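Local structure of dehalogenase (Rhodospirillaceae, 6A41) at residues F101-A109 / P148-G156; S136-A144 / V236-A244. The protein probably eliminates halide from halogenated alcohols such as vicinal halohydrins, using a Rossmann-type scaffold of the short-chain dehydrogenase/reductase family. All coordinates share one frame; numbering follows the deposited sequence.

Interaction 1: residues F101-A109 / P148-G156; sequences FRDALEVMA and PYVSARAAG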
loop_
_atom_site.group_PDB
_atom_site.type_symbol
_atom_site.label_atom_id
_atom_site.label_comp_id
_atom_site.label_asym_id
_atom_site.label_seq_id
_atom_site.Cartn_x
_atom_site.Cartn_y
_atom_site.Cartn_z
ATOM N N PHE A 101 16.760 3.105 -20.038
ATOM C CA PHE A 101 15.405 2.918 -19.455
ATOM C C PHE A 101 14.635 1.801 -20.225
ATOM O O PHE A 101 14.066 0.863 -19.648
ATOM C CB PHE A 101 14.626 4.268 -19.381
ATOM C CG PHE A 101 13.315 4.204 -18.618
ATOM C CD1 PHE A 101 13.047 3.268 -17.670
ATOM C CD2 PHE A 101 12.433 5.239 -18.714
ATOM C CE1 PHE A 101 11.861 3.321 -16.951
ATOM C CE2 PHE A 101 11.246 5.254 -18.078
ATOM C CZ PHE A 101 10.975 4.338 -17.172
ATOM N N ARG A 102 14.666 1.851 -21.553
ATOM C CA ARG A 102 14.082 0.836 -22.334
ATOM C C ARG A 102 14.685 -0.568 -22.112
ATOM O O ARG A 102 13.930 -1.545 -22.048
ATOM C CB ARG A 102 14.230 1.173 -23.885
ATOM C CG ARG A 102 13.404 2.394 -24.323
ATOM C CD ARG A 102 13.419 2.601 -25.844
ATOM N NE ARG A 102 12.715 3.799 -26.193
ATOM C CZ ARG A 102 13.300 4.834 -26.753
ATOM N NH1 ARG A 102 14.571 4.750 -27.071
ATOM N NH2 ARG A 102 12.594 5.898 -27.053
ATOM N N ASP A 103 16.029 -0.644 -22.081
ATOM C CA ASP A 103 16.736 -1.882 -21.751
ATOM C C ASP A 103 16.353 -2.440 -20.350
ATOM O O ASP A 103 16.154 -3.654 -20.227
ATOM C CB ASP A 103 18.255 -1.725 -21.859
ATOM C CG ASP A 103 18.702 -1.473 -23.310
ATOM O OD1 ASP A 103 17.865 -1.530 -24.276
ATOM O OD2 ASP A 103 19.862 -1.139 -23.532
ATOM N N ALA A 104 16.244 -1.576 -19.320
ATOM C CA ALA A 104 15.796 -2.008 -17.998
ATOM C C ALA A 104 14.437 -2.573 -18.034
ATOM O O ALA A 104 14.170 -3.626 -17.417
ATOM C CB ALA A 104 15.862 -0.850 -17.043
ATOM N N LEU A 105 13.549 -1.922 -18.781
ATOM C CA LEU A 105 12.191 -2.444 -18.902
ATOM C C LEU A 105 12.197 -3.726 -19.643
ATOM O O LEU A 105 11.346 -4.639 -19.352
ATOM C CB LEU A 105 11.333 -1.438 -19.653
ATOM C CG LEU A 105 11.022 -0.176 -18.862
ATOM C CD1 LEU A 105 10.554 0.964 -19.717
ATOM C CD2 LEU A 105 9.990 -0.419 -17.770
ATOM N N GLU A 106 13.039 -3.831 -20.659
ATOM C CA GLU A 106 13.090 -5.107 -21.417
ATOM C C GLU A 106 13.449 -6.302 -20.525
ATOM O O GLU A 106 12.833 -7.386 -20.610
ATOM C CB GLU A 106 14.055 -5.041 -22.570
ATOM C CG GLU A 106 14.119 -6.286 -23.432
ATOM C CD GLU A 106 12.875 -6.393 -24.350
ATOM O OE1 GLU A 106 12.171 -5.366 -24.575
ATOM O OE2 GLU A 106 12.568 -7.522 -24.763
ATOM N N VAL A 107 14.508 -6.103 -19.724
ATOM C CA VAL A 107 15.036 -7.168 -18.894
ATOM C C VAL A 107 14.116 -7.520 -17.704
ATOM O O VAL A 107 13.992 -8.683 -17.352
ATOM C CB VAL A 107 16.473 -6.828 -18.490
ATOM C CG1 VAL A 107 16.966 -7.822 -17.448
ATOM C CG2 VAL A 107 17.417 -6.746 -19.699
HETATM N N MSE A 108 13.430 -6.531 -17.105
HETATM C CA MSE A 108 12.819 -6.682 -15.842
HETATM C C MSE A 108 11.295 -6.788 -15.966
HETATM O O MSE A 108 10.658 -7.157 -14.983
HETATM C CB MSE A 108 13.250 -5.623 -14.745
HETATM C CG MSE A 108 14.747 -5.893 -14.492
HETATM SE SE MSE A 108 15.492 -4.788 -13.084
HETATM C CE MSE A 108 15.294 -3.007 -13.955
ATOM N N ALA A 109 10.712 -6.447 -17.109
ATOM C CA ALA A 109 9.305 -6.557 -17.244
ATOM C C ALA A 109 8.928 -7.360 -18.493
ATOM O O ALA A 109 8.155 -8.329 -18.396
ATOM C CB ALA A 109 8.619 -5.191 -17.193
ATOM N N PRO A 148 14.748 5.429 -13.297
ATOM C CA PRO A 148 14.543 4.379 -14.365
ATOM C C PRO A 148 14.588 2.926 -13.860
ATOM O O PRO A 148 13.671 2.142 -14.223
ATOM C CB PRO A 148 15.627 4.682 -15.384
ATOM C CG PRO A 148 15.835 6.183 -15.189
ATOM C CD PRO A 148 15.924 6.233 -13.647
ATOM N N TYR A 149 15.562 2.630 -13.033
ATOM C CA TYR A 149 15.646 1.329 -12.419
ATOM C C TYR A 149 14.361 1.019 -11.590
ATOM O O TYR A 149 13.765 -0.075 -11.682
ATOM C CB TYR A 149 16.859 1.247 -11.512
ATOM C CG TYR A 149 16.890 -0.076 -10.780
ATOM C CD1 TYR A 149 17.284 -1.257 -11.396
ATOM C CD2 TYR A 149 16.439 -0.188 -9.477
ATOM C CE1 TYR A 149 17.266 -2.473 -10.688
ATOM C CE2 TYR A 149 16.419 -1.423 -8.844
ATOM C CZ TYR A 149 16.860 -2.525 -9.460
ATOM O OH TYR A 149 16.798 -3.742 -8.778
ATOM N N VAL A 150 13.945 1.958 -10.776
ATOM C CA VAL A 150 12.842 1.723 -9.839
ATOM C C VAL A 150 11.552 1.506 -10.640
ATOM O O VAL A 150 10.707 0.663 -10.344
ATOM C CB VAL A 150 12.729 2.882 -8.798
ATOM C CG1 VAL A 150 11.534 2.647 -7.889
ATOM C CG2 VAL A 150 13.985 2.940 -7.943
ATOM N N SER A 151 11.398 2.340 -11.658
ATOM C CA SER A 151 10.243 2.288 -12.513
ATOM C C SER A 151 10.160 0.932 -13.219
ATOM O O SER A 151 9.080 0.323 -13.292
ATOM C CB SER A 151 10.280 3.462 -13.565
ATOM O OG SER A 151 9.214 3.248 -14.565
ATOM N N ALA A 152 11.274 0.424 -13.714
ATOM C CA ALA A 152 11.238 -0.871 -14.381
ATOM C C ALA A 152 10.928 -1.986 -13.390
ATOM O O ALA A 152 10.230 -2.895 -13.737
ATOM C CB ALA A 152 12.576 -1.143 -15.056
ATOM N N ARG A 153 11.427 -1.922 -12.152
ATOM C CA ARG A 153 11.040 -2.903 -11.100
ATOM C C ARG A 153 9.566 -2.752 -10.796
ATOM O O ARG A 153 8.884 -3.705 -10.548
ATOM C CB ARG A 153 11.814 -2.632 -9.839
ATOM C CG ARG A 153 13.243 -3.116 -9.942
ATOM C CD ARG A 153 13.336 -4.606 -10.123
ATOM N NE ARG A 153 14.651 -5.208 -9.989
ATOM C CZ ARG A 153 14.898 -6.485 -10.317
ATOM N NH1 ARG A 153 13.984 -7.271 -10.889
ATOM N NH2 ARG A 153 16.088 -6.948 -10.148
ATOM N N ALA A 154 9.092 -1.507 -10.748
ATOM C CA ALA A 154 7.630 -1.309 -10.558
ATOM C C ALA A 154 6.815 -2.007 -11.682
ATOM O O ALA A 154 5.742 -2.464 -11.414
ATOM C CB ALA A 154 7.274 0.164 -10.535
ATOM N N ALA A 155 7.304 -1.943 -12.927
ATOM C CA ALA A 155 6.598 -2.586 -14.068
ATOM C C ALA A 155 6.526 -4.071 -13.838
ATOM O O ALA A 155 5.474 -4.684 -14.050
ATOM C CB ALA A 155 7.283 -2.284 -15.392
ATOM N N GLY A 156 7.612 -4.612 -13.344
ATOM C CA GLY A 156 7.673 -6.034 -13.007
ATOM C C GLY A 156 6.645 -6.375 -11.953
ATOM O O GLY A 156 5.833 -7.337 -12.105
#
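Ala-109 and Ala-155 meet methyl to methyl, CB to CB 3.7 Å, where helices 98-126 and 147-158 of the Rossmann-type short-chain dehydrogenase fold, which also pack on the second subunit, run side by side, segment axes 8.3 Å apart and crossing at -30°. Small residues permit this closeness: Ala-104 sets its methyl against that of Ala-152, and Gly-156, next to the carbonyl of Met-108, has no CB to crowd that oxygen. Leu-105 reaches over with CD2, 3.6 Å from Ala-152 CA. The Phe-101 ring crosses Pro-148 at about a right angle; its edge faces Ser-151, CZ lying 3.3 Å from OG, while that hydroxyl is hydrogen-bonded to Ala-155 O of the second subunit.

Met-108 is a selenomethionine. Its SE sits over the middle of one face of the Arg-153 guanidinium, 3.2 Å from NE. A bend at the last torsion (chi3 -65°) turns the methyl away from the guanidinium, and CE presses on Ala-152 CB at a tight 3.5 Å. SE also makes an oblique Met-aromatic contact with Tyr-149, 4.8 Å from the ring centroid.

Within one helix, Arg-153 NE donates in its guanidinium plane to Tyr-149 OH, 2.9 Å and nearly straight at 172°; four residues apart, they fit the Tyr-Arg pair of halohydrin dehalogenases. A leucine in place of Arg-153 would probably leave Tyr-149 OH without this donor and Met-108 SE without its flat support. No hydrogen bond joins the helices here: they meet through apolar fit and through Met-108 (SE where methionine has sulfur) over Arg-153, whose NH2 also bonds Asp-84 O.

Interaction 2: residues S136-A144 / V236-A244; sequences SAAPLRGIA and VLPHAGGWA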
loop_
_atom_site.group_PDB
_atom_site.type_symbol
_atom_site.label_atom_id
_atom_site.label_comp_id
_atom_site.label_asym_id
_atom_site.label_seq_id
_atom_site.Cartn_x
_atom_site.Cartn_y
_atom_site.Cartn_z
ATOM N N SER A 136 12.246 -6.255 -6.728
ATOM C CA SER A 136 12.852 -5.317 -5.847
ATOM C C SER A 136 11.878 -4.652 -4.936
ATOM O O SER A 136 10.725 -4.442 -5.377
ATOM C CB SER A 136 13.634 -4.287 -6.638
ATOM O OG SER A 136 14.127 -3.267 -5.813
ATOM N N ALA A 137 12.257 -4.401 -3.682
ATOM C CA ALA A 137 11.469 -3.548 -2.796
ATOM C C ALA A 137 11.573 -2.025 -3.160
ATOM O O ALA A 137 10.892 -1.207 -2.541
ATOM C CB ALA A 137 11.788 -3.747 -1.280
ATOM N N ALA A 138 12.510 -1.665 -4.038
ATOM C CA ALA A 138 12.769 -0.284 -4.224
ATOM C C ALA A 138 11.511 0.567 -4.569
ATOM O O ALA A 138 11.362 1.632 -3.983
ATOM C CB ALA A 138 13.775 -0.034 -5.288
ATOM N N PRO A 139 10.598 0.055 -5.440
ATOM C CA PRO A 139 9.397 0.852 -5.735
ATOM C C PRO A 139 8.529 1.152 -4.550
ATOM O O PRO A 139 7.745 2.122 -4.601
ATOM C CB PRO A 139 8.634 -0.039 -6.709
ATOM C CG PRO A 139 9.664 -0.875 -7.303
ATOM C CD PRO A 139 10.612 -1.159 -6.209
ATOM N N LEU A 140 8.674 0.371 -3.463
ATOM C CA LEU A 140 7.836 0.614 -2.263
ATOM C C LEU A 140 8.271 1.879 -1.505
ATOM O O LEU A 140 7.549 2.331 -0.598
ATOM C CB LEU A 140 7.863 -0.608 -1.332
ATOM C CG LEU A 140 7.229 -1.834 -2.027
ATOM C CD1 LEU A 140 7.514 -3.113 -1.152
ATOM C CD2 LEU A 140 5.803 -1.603 -2.448
ATOM N N ARG A 141 9.455 2.352 -1.736
ATOM C CA ARG A 141 9.956 3.581 -1.112
ATOM C C ARG A 141 10.430 4.663 -2.092
ATOM O O ARG A 141 10.410 5.876 -1.739
ATOM C CB ARG A 141 11.125 3.224 -0.188
ATOM C CG ARG A 141 10.773 2.392 1.046
ATOM C CD ARG A 141 9.903 3.197 2.011
ATOM N NE ARG A 141 9.441 2.394 3.169
ATOM C CZ ARG A 141 8.296 1.698 3.235
ATOM N NH1 ARG A 141 7.468 1.622 2.206
ATOM N NH2 ARG A 141 7.953 1.071 4.361
ATOM N N GLY A 142 10.973 4.271 -3.256
ATOM C CA GLY A 142 11.549 5.204 -4.170
ATOM C C GLY A 142 12.997 5.529 -3.811
ATOM O O GLY A 142 13.457 5.466 -2.624
ATOM N N ILE A 143 13.746 5.814 -4.854
ATOM C CA ILE A 143 15.183 6.076 -4.677
ATOM C C ILE A 143 15.561 7.227 -5.602
ATOM O O ILE A 143 15.526 7.039 -6.830
ATOM C CB ILE A 143 16.084 4.832 -4.955
ATOM C CG1 ILE A 143 15.633 3.580 -4.209
ATOM C CG2 ILE A 143 17.577 5.101 -4.666
ATOM C CD1 ILE A 143 16.424 2.301 -4.576
ATOM N N ALA A 144 16.057 8.319 -5.013
ATOM C CA ALA A 144 16.509 9.475 -5.814
ATOM C C ALA A 144 17.658 9.026 -6.728
ATOM O O ALA A 144 18.511 8.222 -6.312
ATOM C CB ALA A 144 16.930 10.630 -4.965
ATOM N N VAL A 236 3.228 -8.874 -3.638
ATOM C CA VAL A 236 4.671 -8.520 -3.687
ATOM C C VAL A 236 5.220 -8.494 -2.237
ATOM O O VAL A 236 4.839 -7.597 -1.480
ATOM C CB VAL A 236 4.853 -7.125 -4.335
ATOM C CG1 VAL A 236 6.355 -6.795 -4.239
ATOM C CG2 VAL A 236 4.323 -7.183 -5.737
ATOM N N LEU A 237 5.953 -9.527 -1.849
ATOM C CA LEU A 237 6.436 -9.778 -0.499
ATOM C C LEU A 237 7.788 -9.066 -0.312
ATOM O O LEU A 237 8.842 -9.489 -0.842
ATOM C CB LEU A 237 6.538 -11.253 -0.264
ATOM C CG LEU A 237 7.177 -11.854 0.945
ATOM C CD1 LEU A 237 6.782 -11.078 2.109
ATOM C CD2 LEU A 237 6.745 -13.334 1.070
ATOM N N PRO A 238 7.800 -7.971 0.465
ATOM C CA PRO A 238 9.065 -7.286 0.772
ATOM C C PRO A 238 10.038 -8.099 1.589
ATOM O O PRO A 238 9.666 -8.789 2.575
ATOM C CB PRO A 238 8.633 -6.025 1.505
ATOM C CG PRO A 238 7.156 -6.049 1.298
ATOM C CD PRO A 238 6.721 -7.429 1.252
ATOM N N HIS A 239 11.270 -8.122 1.114
ATOM C CA HIS A 239 12.326 -8.923 1.696
ATOM C C HIS A 239 13.576 -8.057 1.735
ATOM O O HIS A 239 14.466 -8.212 1.017
ATOM C CB HIS A 239 12.531 -10.178 0.861
ATOM C CG HIS A 239 13.470 -11.143 1.474
ATOM N ND1 HIS A 239 14.829 -11.004 1.352
ATOM C CD2 HIS A 239 13.255 -12.235 2.246
ATOM C CE1 HIS A 239 15.422 -12.019 1.990
ATOM N NE2 HIS A 239 14.502 -12.796 2.520
ATOM N N ALA A 240 13.547 -7.128 2.713
ATOM C CA ALA A 240 14.532 -6.094 2.810
ATOM C C ALA A 240 14.827 -5.671 4.219
ATOM O O ALA A 240 15.178 -4.521 4.428
ATOM C CB ALA A 240 14.027 -4.910 2.031
ATOM N N GLY A 241 14.735 -6.587 5.187
ATOM C CA GLY A 241 15.113 -6.298 6.528
ATOM C C GLY A 241 14.314 -5.219 7.236
ATOM O O GLY A 241 14.817 -4.570 8.118
ATOM N N GLY A 242 13.116 -4.994 6.775
ATOM C CA GLY A 242 12.265 -3.893 7.281
ATOM C C GLY A 242 12.374 -2.519 6.547
ATOM O O GLY A 242 11.631 -1.616 6.854
ATOM N N TRP A 243 13.253 -2.448 5.559
ATOM C CA TRP A 243 13.497 -1.196 4.852
ATOM C C TRP A 243 12.217 -0.789 4.090
ATOM O O TRP A 243 11.978 0.421 3.929
ATOM C CB TRP A 243 14.709 -1.368 3.946
ATOM C CG TRP A 243 15.073 -0.213 3.127
ATOM C CD1 TRP A 243 15.986 0.781 3.445
ATOM C CD2 TRP A 243 14.632 0.051 1.779
ATOM N NE1 TRP A 243 16.040 1.691 2.429
ATOM C CE2 TRP A 243 15.289 1.239 1.364
ATOM C CE3 TRP A 243 13.732 -0.610 0.892
ATOM C CZ2 TRP A 243 15.073 1.834 0.124
ATOM C CZ3 TRP A 243 13.507 -0.017 -0.383
ATOM C CH2 TRP A 243 14.212 1.177 -0.758
ATOM N N ALA A 244 11.365 -1.754 3.686
ATOM C CA ALA A 244 9.991 -1.514 3.138
ATOM C C ALA A 244 8.976 -2.610 3.661
ATOM O O ALA A 244 9.745 -3.697 4.082
ATOM C CB ALA A 244 10.067 -1.646 1.671
#
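Arg-141 lays the aliphatic start of its side chain over one face of the Trp-243 indole, a CH-pi contact in which CG stands 4.1 Å from the centroid of the six-membered ring and only 17° off its normal. The arginine chain and the indole run antiparallel alongside one another, the guanidinium plane tilted 23° from that of the ring. Arginine suits this place because its methylenes can cover an aromatic face while the charged end runs on; a bend at chi2 (-67°) turns that end toward the C-terminal residue, and one guanidinium face lies over Ala-244, with NH2 3.5 Å from CA. Within its own segment NH1 donates to Leu-140 O at 2.9 Å, approaching from above the carbonyl plane, and this tie helps fix the rotation of the group.

The rim of the indole is used as well. Ala-137 O comes to its edge, 3.6 Å from Trp-243 CZ3, with Ala-138 CA and Ile-143 CG1 near the same plane.

Apolar packing completes the joint. Ala-137 CB touches the methyls of Ala-240 and Ala-244, and Leu-140 lies with CB 3.9 Å from Ala-244 CB and CD1 3.8 Å from Pro-238 CG. Small residues let the C-terminal tail fold back here: a type I' turn from Ala-240 to Trp-243, its two central glycines at positive phi, brings the indole round. On the other side the 136-144 loop is shaped by an ST turn, Ser-136 OG accepting from Ala-138 N, and by Ala-138 O, which accepts from both Arg-141 N and Gly-142 N.

The contact lies at the C-terminal ends of strands 129-136 and 236-239, with strand 172-179 between them in the parallel sheet. Tyr-181, just beyond that middle strand, meets Trp-243 edge-to-face, and helix 214-225 packs against Leu-237 and His-239.

How the interactions relate
From the N terminus the segments come in the order 101-109, 136-144, 148-156 and 236-244, so the two contacts cross. Interaction 1 closes a loop that leaves helix 98-126, passes through strand 129-136 and returns along helix 147-158; interaction 2 opens inside that loop and closes only at the C terminus, after strand 172-179 and helix 214-225. They touch where Pro-139 and Ser-136 pack on helix 147-158. Ser-136, Tyr-149 and Arg-153 have the spacing of the Ser-Tyr-Arg triad of halohydrin dehalogenases, consistent with an active site at this junction. Together the contacts join the helical layer facing the second subunit to the C-terminal sheet edge.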